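Local coordinates for protein putative Transcriptional Regulator (Rhodococcus sp., PDB 2IA2) that probably regulates transcription by binding DNA through an N-terminal helix-turn-helix domain and an effector through a GAF-like C-terminal domain, as in the IclR family, at residues S111-L116 / V122-V127; R28-D31 / R36-L39; A234-E239 / S243-S248; L191-R194 / I198-L201; Q97-K102 / A253-Q258. All coordinates share one frame; numbering follows the deposited sequence.

Overall arrangement
Along the chain from its N terminus, contact 2 closes first, a short loop inside the helix-turn-helix domain; the centres of contacts 2 and 5 are about 31 Å apart. Helix 92-107 then opens contact 5, which closes only at 253-258. Contacts 1, 4 and 3 follow one another in series within that span, and none cross. Contact 1 is the hairpin of strands 110-117 and 120-127 in the six-stranded sheet and touches contact 5 through Gln97 and Arg126. Contact 4 ties helix 183-196 to edge strand 199-202, and contact 3 joins the turn after strand 223-232 to the start of helix 246-264. Ile246 of contact 3 rests on Ile198 and Val200 of contact 4, while contact 5 pairs two helices over the sheet.

Contact 1 (S111-L116 / V122-V127)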
# COMPACT_ATOMS: atom_id res chain seq x y z
N SER A 111 -18.22 7.99 14.92
CA SER A 111 -16.96 7.20 15.00
C SER A 111 -15.84 8.04 14.36
O SER A 111 -16.12 8.76 13.42
CB SER A 111 -17.08 5.83 14.34
OG SER A 111 -17.36 5.96 12.95
N SER A 112 -14.62 7.97 14.92
CA SER A 112 -13.50 8.74 14.47
C SER A 112 -12.25 7.91 14.52
O SER A 112 -12.17 6.87 15.26
CB SER A 112 -13.24 9.91 15.41
OG SER A 112 -14.42 10.71 15.56
N VAL A 113 -11.21 8.42 13.82
CA VAL A 113 -9.88 7.84 14.00
C VAL A 113 -8.96 8.99 14.33
O VAL A 113 -9.07 10.06 13.74
CB VAL A 113 -9.42 7.04 12.72
CG1 VAL A 113 -7.90 6.77 12.73
CG2 VAL A 113 -10.16 5.72 12.61
N SER A 114 -8.01 8.79 15.25
CA SER A 114 -7.02 9.84 15.54
C SER A 114 -5.63 9.25 15.66
O SER A 114 -5.45 8.03 15.76
CB SER A 114 -7.35 10.59 16.85
OG SER A 114 -7.32 9.65 17.92
N ILE A 115 -4.65 10.15 15.63
CA ILE A 115 -3.27 9.75 15.84
C ILE A 115 -2.71 10.66 16.91
O ILE A 115 -3.32 11.67 17.24
CB ILE A 115 -2.45 9.87 14.52
CG1 ILE A 115 -2.44 11.34 14.04
CG2 ILE A 115 -3.01 8.87 13.48
CD1 ILE A 115 -1.50 11.63 12.95
N LEU A 116 -1.55 10.30 17.46
CA LEU A 116 -0.95 11.06 18.55
C LEU A 116 0.04 12.10 18.02
O LEU A 116 0.84 11.81 17.13
CB LEU A 116 -0.25 10.13 19.53
CG LEU A 116 0.20 10.74 20.86
CD1 LEU A 116 -1.01 11.17 21.68
CD2 LEU A 116 1.07 9.77 21.64
N VAL A 122 -4.91 14.04 17.38
CA VAL A 122 -5.34 14.86 16.21
C VAL A 122 -6.33 13.99 15.46
O VAL A 122 -6.02 12.84 15.12
CB VAL A 122 -4.21 15.16 15.17
CG1 VAL A 122 -4.72 16.14 14.08
CG2 VAL A 122 -3.01 15.78 15.83
N TYR A 123 -7.52 14.53 15.21
CA TYR A 123 -8.52 13.79 14.45
C TYR A 123 -8.12 13.72 12.99
O TYR A 123 -7.89 14.74 12.37
CB TYR A 123 -9.87 14.48 14.54
CG TYR A 123 -10.59 14.14 15.83
CD1 TYR A 123 -10.11 14.62 17.05
CD2 TYR A 123 -11.70 13.30 15.82
CE1 TYR A 123 -10.76 14.31 18.27
CE2 TYR A 123 -12.38 12.99 17.02
CZ TYR A 123 -11.89 13.50 18.23
OH TYR A 123 -12.51 13.16 19.39
N VAL A 124 -8.17 12.52 12.43
CA VAL A 124 -7.79 12.33 11.02
C VAL A 124 -8.92 11.79 10.13
O VAL A 124 -8.81 11.89 8.94
CB VAL A 124 -6.45 11.52 10.81
CG1 VAL A 124 -5.21 12.29 11.34
CG2 VAL A 124 -6.55 10.11 11.40
N ALA A 125 -9.97 11.22 10.72
CA ALA A 125 -11.12 10.73 9.92
C ALA A 125 -12.30 10.73 10.90
O ALA A 125 -12.09 10.56 12.10
CB ALA A 125 -10.86 9.28 9.38
N ARG A 126 -13.51 10.96 10.40
CA ARG A 126 -14.67 10.91 11.25
C ARG A 126 -15.90 10.68 10.41
O ARG A 126 -15.90 11.01 9.24
CB ARG A 126 -14.83 12.22 12.07
CG ARG A 126 -15.18 13.43 11.22
CD ARG A 126 -16.22 14.13 12.05
NE ARG A 126 -16.85 15.35 11.54
CZ ARG A 126 -17.82 15.97 12.22
NH1 ARG A 126 -18.26 15.46 13.37
NH2 ARG A 126 -18.37 17.08 11.75
N VAL A 127 -16.92 10.07 11.02
CA VAL A 127 -18.26 10.02 10.42
C VAL A 127 -19.22 10.56 11.49
O VAL A 127 -19.30 9.97 12.57
CB VAL A 127 -18.63 8.57 10.05
CG1 VAL A 127 -20.11 8.48 9.68
CG2 VAL A 127 -17.73 8.04 8.90
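Ser111 and Val127 begin an antiparallel ladder that ends with Ile115 and Val122; the short strand axes approach to 4.6 Å with 172° between their directions. Both terminal pairs are joined by two backbone hydrogen bonds, and Val113 N donates to Ala125 O at 2.9 Å. The pairs Ser112-Arg126 and Ser114-Tyr123 are non-hydrogen-bonded. At Ser112 the CA instead makes a CA-H...O contact with Ala125 O. The register slips by one residue in the middle: Val113 O takes a bond of 2.9 Å from Val124 N and a weak one of 3.4 Å from Ala125 N. Two residues thus face one, the definition of a classic beta bulge, and the near-helical psi of Val124 (-17°) is the backbone evidence for it. The bulge interrupts a hairpin of strands 110-117 and 120-127 within the six-stranded antiparallel sheet of the IclR C-terminal domain. Val124, at the bulge, touches the opposite strand with both methyls. With CG1 anti to the carbonyl carbon (chi1 -67°), Val124 CG2 falls between backbone N and carbonyl carbon and lies 3.8 Å from Val113 CG1, whereas Val124 CG1 is 4.0 Å from Ile115 CG1, the side chains of Val124 and Ile115 meeting at about a right angle. Ser112 and Tyr123 share the other face, where Ser112 OG approaches the ring edge near its plane, 3.4 Å from Tyr123 CE2. Close by, Ser114 CB rests 3.1 Å from Val122 O. Tyr123 and Ser114 pack on Met150 of helix 149-156, while Ala125 and Val127 turn to helix 92-107, whose Ser104 hydrogen-bonds Ser111 OG.

Contact 2 (R28-D31 / R36-L39)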
# COMPACT_ATOMS: atom_id res chain seq x y z
N ARG A 28 -5.04 -15.89 -7.70
CA ARG A 28 -4.70 -15.89 -6.26
C ARG A 28 -3.95 -17.16 -5.79
O ARG A 28 -3.35 -17.17 -4.70
CB ARG A 28 -5.97 -15.78 -5.36
CG ARG A 28 -6.77 -14.51 -5.50
CD ARG A 28 -6.34 -13.41 -4.62
NE ARG A 28 -6.15 -13.74 -3.20
CZ ARG A 28 -7.00 -13.41 -2.22
NH1 ARG A 28 -8.13 -12.79 -2.51
NH2 ARG A 28 -6.71 -13.70 -0.96
N CYS A 29 -4.01 -18.23 -6.56
CA CYS A 29 -3.39 -19.48 -6.11
C CYS A 29 -1.85 -19.49 -6.22
O CYS A 29 -1.21 -20.38 -5.68
CB CYS A 29 -4.06 -20.74 -6.75
SG CYS A 29 -3.32 -21.15 -8.35
N PHE A 30 -1.26 -18.49 -6.88
CA PHE A 30 0.20 -18.25 -6.84
C PHE A 30 0.67 -17.45 -5.61
O PHE A 30 0.04 -16.48 -5.18
CB PHE A 30 0.66 -17.61 -8.17
CG PHE A 30 0.21 -18.41 -9.38
CD1 PHE A 30 -1.01 -18.15 -9.96
CD2 PHE A 30 0.97 -19.47 -9.88
CE1 PHE A 30 -1.50 -18.91 -11.05
CE2 PHE A 30 0.50 -20.27 -11.00
CZ PHE A 30 -0.71 -19.96 -11.59
N ASP A 31 1.76 -17.87 -5.02
CA ASP A 31 2.28 -17.15 -3.88
C ASP A 31 3.72 -17.57 -3.62
O ASP A 31 4.37 -18.21 -4.48
CB ASP A 31 1.41 -17.38 -2.66
CG ASP A 31 1.21 -18.86 -2.36
OD1 ASP A 31 2.08 -19.70 -2.72
OD2 ASP A 31 0.16 -19.19 -1.78
N ARG A 36 5.36 -21.40 -9.38
CA ARG A 36 4.92 -21.95 -10.64
C ARG A 36 4.01 -23.14 -10.31
O ARG A 36 4.23 -23.81 -9.31
CB ARG A 36 6.12 -22.42 -11.49
CG ARG A 36 7.04 -21.26 -11.90
CD ARG A 36 8.00 -21.62 -13.06
NE ARG A 36 8.54 -20.37 -13.66
CZ ARG A 36 9.19 -20.29 -14.83
NH1 ARG A 36 9.41 -21.39 -15.56
NH2 ARG A 36 9.63 -19.11 -15.27
N ARG A 37 3.01 -23.41 -11.14
CA ARG A 37 2.15 -24.57 -10.88
C ARG A 37 1.79 -25.31 -12.16
O ARG A 37 1.68 -24.68 -13.22
CB ARG A 37 0.85 -24.14 -10.19
CG ARG A 37 0.96 -23.63 -8.75
CD ARG A 37 -0.47 -23.52 -8.27
NE ARG A 37 -0.70 -22.95 -6.96
CZ ARG A 37 -0.89 -23.65 -5.85
NH1 ARG A 37 -0.77 -24.96 -5.85
NH2 ARG A 37 -1.14 -23.02 -4.70
N THR A 38 1.60 -26.64 -12.05
CA THR A 38 1.10 -27.42 -13.20
C THR A 38 -0.42 -27.22 -13.28
O THR A 38 -1.04 -26.76 -12.30
CB THR A 38 1.31 -28.93 -13.03
OG1 THR A 38 0.72 -29.32 -11.78
CG2 THR A 38 2.80 -29.33 -13.06
N LEU A 39 -1.00 -27.56 -14.42
CA LEU A 39 -2.45 -27.66 -14.53
C LEU A 39 -3.13 -28.44 -13.38
O LEU A 39 -4.06 -27.95 -12.77
CB LEU A 39 -2.85 -28.22 -15.91
CG LEU A 39 -4.35 -28.31 -16.23
CD1 LEU A 39 -5.11 -26.97 -16.07
CD2 LEU A 39 -4.63 -28.89 -17.61
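The carbonyl oxygen of Cys29 accepts both hydrogen bonds of the contact, gripped side-on by NE and NH2 of Arg37. The bond from Arg37 NH2 to Cys29 O measures 2.8 Å and lies in the carbonyl plane; that from Arg37 NE to the same oxygen is 2.9 Å, its donor 57° above that plane. Cys29 O itself is in the guanidinium plane, which the pair of bonds should help to fix. The thiol adds a second approach, with Cys29 SG 3.5 Å from Arg37 NE. Next along the chain, Phe30 brings its ring to the aliphatic start of Arg37, Phe30 CE2 standing 4.0 Å from Arg37 CB, and the ring and guanidinium planes are 69° apart. The Arg37 chain is extended from CG to NE, which carries the guanidinium past the ring to the Cys29 carbonyl. A salt bridge to Asp41 engages the remaining nitrogen, NH1. The contact thereby joins the loop after helix 18-28 to strand 37-38 in a domain of winged helix-turn-helix character. Cys29 and Arg37 pack on Ala45 of helix 39-46, Phe30 reaches Leu75 of strand 72-75, and Arg37 pairs by its backbone with Phe73 of that strand.

Contact 3 (A234-E239 / S243-S248)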
# COMPACT_ATOMS: atom_id res chain seq x y z
N ALA A 234 -26.46 10.03 28.10
CA ALA A 234 -27.91 9.71 28.23
C ALA A 234 -28.42 8.62 27.28
O ALA A 234 -29.46 8.00 27.54
CB ALA A 234 -28.74 10.99 28.06
N ARG A 235 -27.71 8.34 26.19
CA ARG A 235 -28.20 7.34 25.23
C ARG A 235 -27.95 5.87 25.64
O ARG A 235 -28.67 4.96 25.18
CB ARG A 235 -27.55 7.56 23.87
CG ARG A 235 -27.78 8.90 23.25
CD ARG A 235 -27.15 8.91 21.78
NE ARG A 235 -27.91 8.05 20.87
CZ ARG A 235 -29.14 8.35 20.49
NH1 ARG A 235 -29.74 9.49 20.92
NH2 ARG A 235 -29.79 7.53 19.68
N TYR A 236 -26.94 5.62 26.50
CA TYR A 236 -26.60 4.22 26.94
C TYR A 236 -26.15 4.19 28.40
O TYR A 236 -25.36 5.04 28.81
CB TYR A 236 -25.43 3.64 26.09
CG TYR A 236 -25.65 3.67 24.60
CD1 TYR A 236 -25.25 4.77 23.83
CD2 TYR A 236 -26.27 2.59 23.93
CE1 TYR A 236 -25.51 4.83 22.48
CE2 TYR A 236 -26.49 2.64 22.53
CZ TYR A 236 -26.13 3.77 21.83
OH TYR A 236 -26.37 3.83 20.45
N SER A 237 -26.56 3.20 29.17
CA SER A 237 -25.87 2.92 30.46
C SER A 237 -24.46 2.40 30.16
O SER A 237 -24.20 1.92 29.03
CB SER A 237 -26.61 1.86 31.25
OG SER A 237 -26.52 0.63 30.55
N LEU A 238 -23.54 2.52 31.14
CA LEU A 238 -22.21 1.93 30.98
C LEU A 238 -22.24 0.42 30.54
O LEU A 238 -21.45 -0.02 29.70
CB LEU A 238 -21.39 2.09 32.25
CG LEU A 238 -20.90 3.49 32.56
CD1 LEU A 238 -20.21 3.50 33.93
CD2 LEU A 238 -19.98 4.00 31.49
N GLU A 239 -23.17 -0.33 31.11
CA GLU A 239 -23.35 -1.73 30.75
C GLU A 239 -23.80 -1.91 29.31
O GLU A 239 -23.26 -2.75 28.62
CB GLU A 239 -24.30 -2.42 31.77
CG GLU A 239 -24.98 -3.74 31.31
CD GLU A 239 -26.31 -4.02 32.07
OE1 GLU A 239 -26.38 -3.79 33.33
OE2 GLU A 239 -27.28 -4.50 31.39
N SER A 243 -22.37 -4.17 25.73
CA SER A 243 -23.12 -5.21 24.99
C SER A 243 -23.41 -4.80 23.58
O SER A 243 -23.48 -5.65 22.69
CB SER A 243 -24.42 -5.58 25.71
OG SER A 243 -25.03 -4.40 26.19
N ASP A 244 -23.56 -3.50 23.38
CA ASP A 244 -24.09 -2.97 22.13
C ASP A 244 -23.13 -2.24 21.17
O ASP A 244 -23.47 -2.14 20.01
CB ASP A 244 -25.30 -2.06 22.43
CG ASP A 244 -26.45 -2.82 23.14
OD1 ASP A 244 -26.56 -4.10 23.04
OD2 ASP A 244 -27.22 -2.12 23.82
N LEU A 245 -22.01 -1.69 21.65
CA LEU A 245 -21.17 -0.78 20.88
C LEU A 245 -19.72 -1.25 20.87
O LEU A 245 -19.07 -1.19 19.83
CB LEU A 245 -21.17 0.66 21.42
CG LEU A 245 -22.54 1.37 21.54
CD1 LEU A 245 -22.39 2.81 22.07
CD2 LEU A 245 -23.23 1.33 20.24
N ILE A 246 -19.21 -1.67 22.02
CA ILE A 246 -17.79 -1.99 22.11
C ILE A 246 -17.46 -3.24 21.23
O ILE A 246 -16.45 -3.23 20.58
CB ILE A 246 -17.31 -2.15 23.58
CG1 ILE A 246 -17.30 -0.77 24.25
CG2 ILE A 246 -15.90 -2.89 23.65
CD1 ILE A 246 -17.17 -0.82 25.78
N PRO A 247 -18.32 -4.29 21.17
CA PRO A 247 -18.03 -5.42 20.26
C PRO A 247 -17.81 -5.01 18.81
O PRO A 247 -16.90 -5.50 18.16
CB PRO A 247 -19.30 -6.30 20.38
CG PRO A 247 -19.77 -6.02 21.81
CD PRO A 247 -19.56 -4.53 21.95
N SER A 248 -18.65 -4.12 18.31
CA SER A 248 -18.51 -3.62 16.94
C SER A 248 -17.26 -2.78 16.78
O SER A 248 -16.57 -2.90 15.80
CB SER A 248 -19.75 -2.82 16.54
OG SER A 248 -20.85 -3.68 16.54
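Tyr236 and Leu245 meet across a short helical connection that carries the chain from strand 223-232 through helix 238-244 into helix 246-264, the last helix of the IclR C-terminal domain. The entry to the first of these helices is marked by Ser237 at the N-cap, whose OG hydrogen-bonds Asp240 N. Its exit is marked by Leu245, the first residue to depart from helical backbone angles and also the N-cap position of the helix that follows.

Backbone bonding between the segments is slight. Ser243 N donates to Glu239 O at 3.3 Å, a weak bond in the spacing of a helical turn. Ser243 OG hydrogen-bonds the carbonyl oxygen of Asp240, so a side-chain bond supplements the weak backbone bond in the last turn of this short helix.

Among side-chain polar bonds, the phenol of Tyr236 is directed outside the two segments. Its OH bonds Glu109, the same carboxylate that forms a salt bridge with Arg235, and this anchors the far end of the ring.

Apolar contact carries the remainder. The two side chains arrive from opposite directions, Tyr236 with CG beside its backbone N (chi1 -54°) and Leu245 in a similar first torsion. Leu245 also packs on Ile229, Met212 and Val107, making it a meeting point for two strands and helix 92-107. The Leu245 CD2 methyl grazes the ring's outer end, 4.0 Å from Tyr236 OH. The Leu245 CD1 methyl makes a CH-pi contact, 3.8 Å from the Tyr236 ring centroid and only 13° off the normal, with Tyr236 CE1 its nearest ring atom at 3.7 Å.

Contact 4 (L191-R194 / I198-L201)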
# COMPACT_ATOMS: atom_id res chain seq x y z
N LEU A 191 -2.39 1.97 31.80
CA LEU A 191 -1.97 0.58 31.80
C LEU A 191 -3.18 -0.37 31.76
O LEU A 191 -3.08 -1.44 31.16
CB LEU A 191 -1.03 0.25 32.99
CG LEU A 191 0.22 1.13 33.20
CD1 LEU A 191 1.05 0.65 34.44
CD2 LEU A 191 1.07 1.21 31.95
N ALA A 192 -4.31 -0.00 32.39
CA ALA A 192 -5.52 -0.84 32.27
C ALA A 192 -5.94 -0.96 30.79
O ALA A 192 -6.26 -2.04 30.32
CB ALA A 192 -6.66 -0.27 33.09
N VAL A 193 -5.88 0.14 30.05
CA VAL A 193 -6.14 0.14 28.61
C VAL A 193 -5.21 -0.82 27.88
O VAL A 193 -5.61 -1.51 26.97
CB VAL A 193 -5.95 1.56 28.02
CG1 VAL A 193 -6.10 1.53 26.50
CG2 VAL A 193 -6.94 2.53 28.65
N ARG A 194 -3.95 -0.83 28.27
CA ARG A 194 -2.99 -1.78 27.69
C ARG A 194 -3.50 -3.21 27.90
O ARG A 194 -3.57 -3.97 26.95
CB ARG A 194 -1.61 -1.57 28.31
CG ARG A 194 -0.41 -1.91 27.42
CD ARG A 194 0.90 -1.51 28.16
NE ARG A 194 1.52 -0.22 27.78
CZ ARG A 194 2.71 0.20 28.21
NH1 ARG A 194 3.39 -0.53 29.09
NH2 ARG A 194 3.22 1.35 27.80
N ILE A 198 -9.19 -1.82 25.24
CA ILE A 198 -10.15 -0.74 24.99
C ILE A 198 -10.08 0.26 26.12
O ILE A 198 -9.52 -0.05 27.15
CB ILE A 198 -11.62 -1.21 24.86
CG1 ILE A 198 -12.06 -1.92 26.11
CG2 ILE A 198 -11.83 -2.03 23.58
CD1 ILE A 198 -13.55 -1.79 26.38
N CYS A 199 -10.63 1.46 25.90
CA CYS A 199 -10.70 2.47 26.92
C CYS A 199 -12.09 3.01 26.87
O CYS A 199 -12.61 3.28 25.79
CB CYS A 199 -9.69 3.60 26.62
SG CYS A 199 -9.85 4.99 27.76
N VAL A 200 -12.73 3.09 28.02
CA VAL A 200 -13.97 3.81 28.15
C VAL A 200 -13.75 5.03 28.98
O VAL A 200 -13.24 4.96 30.07
CB VAL A 200 -15.07 2.98 28.75
CG1 VAL A 200 -16.32 3.75 28.83
CG2 VAL A 200 -15.28 1.74 27.98
N LEU A 201 -14.12 6.17 28.43
CA LEU A 201 -13.98 7.43 29.11
C LEU A 201 -15.33 7.97 29.45
O LEU A 201 -16.11 8.19 28.59
CB LEU A 201 -13.21 8.41 28.26
CG LEU A 201 -12.60 9.52 29.07
CD1 LEU A 201 -11.23 9.74 28.65
CD2 LEU A 201 -13.42 10.75 28.96
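Val193 and Cys199 are brought together by their first torsions. In Val193 the CG1 branch is anti to the backbone N (chi1 175°), which leaves CG2 opposite the carbonyl carbon and places CG2 against Cys199 and CG1 near the Ile198 carbonyl. Cys199 likewise holds SG opposite its own backbone N (chi1 174°), a setting in which CB and SG are both accessible to one valine branch. The measured result is Val193 CG2 at 3.6 Å from Cys199 CB and 3.9 Å from Cys199 SG. The other methyl, Val193 CG1, stands farther off, 4.1 Å from the same Cys199 CB.

A second patch involves backbone. Ile198 O lies 3.8 Å from Val193 CG1 and 3.7 Å from Val193 CA, so the carbonyl rests along the side of the helix without accepting a hydrogen bond from 191-194. Ile198 points its CB away from 191-194, and its side chain packs on Ile246 and Arg250 of helix 246-264.

These two patches close a tight helix-to-strand turn: helix 183-196 runs into strand 199-202, an edge strand, within this chain, of the antiparallel sheet of the C-terminal domain. Cys199 is tied into that sheet by backbone bonds with Ala213. Helix 149-156 completes the surroundings, its Val153 touching both Val193 and Cys199, while Arg194 forms a salt bridge with Asp160 and a hydrogen bond with the Ala156 carbonyl.

Across the two segments no hydrogen bond is formed, and the surface they bury together is modest, 131 Å². With only methyl, methylene and sulfur atoms meeting between the side chains, attachment here depends on shape and apolar burial rather than on directional polar bonds.

Contact 5 (Q97-K102 / A253-Q258); sequences QPHLEK and ATDIEQ
His99 and Ile256 form the close part of the contact, their side chains sliding past one another in opposite directions. Ile256 CG1 reaches 3.6 Å from His99 CB and 3.7 Å from His99 CD2, so it touches the CB root and the CG-CD2 side of the imidazole. With CG beside the backbone N (chi1 -63°), the ring of His99 lies with one face over the peptide joining Asp255 to Ile256, the carbonyl carbon of Asp255 being offset toward the ring's rim. Leu100 adds a looser apolar touch, Leu100 CD2 to Ile256 CD1 at 4.3 Å.

This is an antiparallel helix pair: the axes of 97-102 and 253-258 approach to 9.7 Å, with 163° between their directions. The parent helices, 92-107 and 246-264, lie against the large sheet of the C-terminal domain: Leu100 and Ala253 pack on Val227, and Ile256 on Ile216. Helix 92-107 is kinked at Pro98, whose nitrogen has no bond to the turn before.

The polar margin is spread more thinly. Asp255 CB is 3.7 Å from His99 ND1, yet the carboxylate and ring planes stand 45° apart, and no direct hydrogen bond joins the two groups. A water lies between them, 3.0 Å from His99 ND1; its approach to Asp255 OD2 is unusually short, so that half of the bridge is doubtful. The other ring nitrogen, NE2, is hydrogen-bonded to Asp259 OD2; with Asp255 near ND1, two acidic residues lie close to the ring and could favour its protonated form. Farther round helix 92-107, Gln97 NE2 bonds Glu101 OE2 at 3.2 Å, and the same amide nitrogen also bonds Arg126 O of strand 120-127.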
# COMPACT_ATOMS: atom_id res chain seq x y z
N GLN A 97 -11.80 5.37 6.48
CA GLN A 97 -13.13 5.90 6.11
C GLN A 97 -14.26 4.88 5.86
O GLN A 97 -15.29 4.95 6.52
CB GLN A 97 -13.05 6.98 5.00
CG GLN A 97 -14.27 7.93 4.95
CD GLN A 97 -14.43 8.77 6.23
OE1 GLN A 97 -13.45 9.19 6.84
NE2 GLN A 97 -15.64 9.03 6.62
N PRO A 98 -14.11 3.95 4.89
CA PRO A 98 -15.24 3.05 4.64
C PRO A 98 -15.61 2.21 5.89
O PRO A 98 -16.76 1.85 6.06
CB PRO A 98 -14.78 2.15 3.48
CG PRO A 98 -13.39 2.53 3.16
CD PRO A 98 -12.95 3.69 4.00
N HIS A 99 -14.64 1.96 6.75
CA HIS A 99 -14.88 1.19 7.93
C HIS A 99 -15.61 2.01 8.98
O HIS A 99 -16.47 1.52 9.61
CB HIS A 99 -13.59 0.61 8.47
CG HIS A 99 -12.92 -0.34 7.54
ND1 HIS A 99 -13.45 -1.56 7.20
CD2 HIS A 99 -11.77 -0.24 6.85
CE1 HIS A 99 -12.65 -2.16 6.35
NE2 HIS A 99 -11.63 -1.38 6.13
N LEU A 100 -15.27 3.27 9.10
CA LEU A 100 -16.04 4.20 9.95
C LEU A 100 -17.45 4.34 9.46
O LEU A 100 -18.38 4.40 10.27
CB LEU A 100 -15.40 5.59 10.00
CG LEU A 100 -14.01 5.60 10.65
CD1 LEU A 100 -13.54 7.07 10.79
CD2 LEU A 100 -13.94 4.81 11.97
N GLU A 101 -17.62 4.40 8.13
CA GLU A 101 -18.95 4.58 7.58
C GLU A 101 -19.82 3.40 7.93
O GLU A 101 -20.95 3.60 8.36
CB GLU A 101 -18.98 4.78 6.07
CG GLU A 101 -18.39 6.08 5.57
CD GLU A 101 -19.27 7.32 5.87
OE1 GLU A 101 -20.51 7.24 6.15
OE2 GLU A 101 -18.66 8.42 5.82
N LYS A 102 -19.30 2.18 7.78
CA LYS A 102 -20.04 0.96 8.16
C LYS A 102 -20.35 0.93 9.65
O LYS A 102 -21.47 0.63 10.03
CB LYS A 102 -19.33 -0.34 7.72
CG LYS A 102 -19.16 -0.42 6.18
CD LYS A 102 -18.31 -1.62 5.62
CE LYS A 102 -17.61 -1.28 4.22
NZ LYS A 102 -16.02 -1.16 4.22
N ALA A 253 -11.81 -1.90 14.45
CA ALA A 253 -10.41 -1.68 14.66
C ALA A 253 -9.62 -2.76 13.89
O ALA A 253 -8.70 -2.43 13.17
CB ALA A 253 -10.06 -1.77 16.14
N THR A 254 -10.00 -4.03 14.05
CA THR A 254 -9.29 -5.11 13.40
C THR A 254 -9.42 -5.08 11.84
O THR A 254 -8.46 -5.30 11.08
CB THR A 254 -9.70 -6.49 14.01
OG1 THR A 254 -11.03 -6.83 13.62
CG2 THR A 254 -9.68 -6.47 15.49
N ASP A 255 -10.62 -4.78 11.35
CA ASP A 255 -10.80 -4.55 9.91
C ASP A 255 -9.88 -3.46 9.35
O ASP A 255 -9.39 -3.60 8.25
CB ASP A 255 -12.23 -4.11 9.60
CG ASP A 255 -13.26 -5.20 9.88
OD1 ASP A 255 -12.87 -6.38 10.06
OD2 ASP A 255 -14.46 -4.87 9.90
N ILE A 256 -9.73 -2.36 10.08
CA ILE A 256 -8.88 -1.25 9.64
C ILE A 256 -7.39 -1.68 9.66
O ILE A 256 -6.65 -1.47 8.68
CB ILE A 256 -9.11 0.07 10.51
CG1 ILE A 256 -10.51 0.64 10.24
CG2 ILE A 256 -8.07 1.18 10.19
CD1 ILE A 256 -10.90 1.85 11.14
N GLU A 257 -6.98 -2.33 10.74
CA GLU A 257 -5.63 -2.93 10.86
C GLU A 257 -5.27 -3.81 9.68
O GLU A 257 -4.17 -3.74 9.17
CB GLU A 257 -5.54 -3.84 12.09
CG GLU A 257 -5.39 -3.03 13.30
CD GLU A 257 -5.22 -3.88 14.57
OE1 GLU A 257 -5.49 -5.11 14.52
OE2 GLU A 257 -4.83 -3.32 15.59
N GLN A 258 -6.20 -4.68 9.31
CA GLN A 258 -5.92 -5.69 8.32
C GLN A 258 -5.75 -4.99 6.98
O GLN A 258 -4.85 -5.33 6.24
CB GLN A 258 -7.05 -6.69 8.20
CG GLN A 258 -7.15 -7.59 9.39
CD GLN A 258 -8.12 -8.72 9.16
OE1 GLN A 258 -8.71 -8.86 8.08
NE2 GLN A 258 -8.27 -9.55 10.17
O HOH W 1 -15.58 -2.92 8.74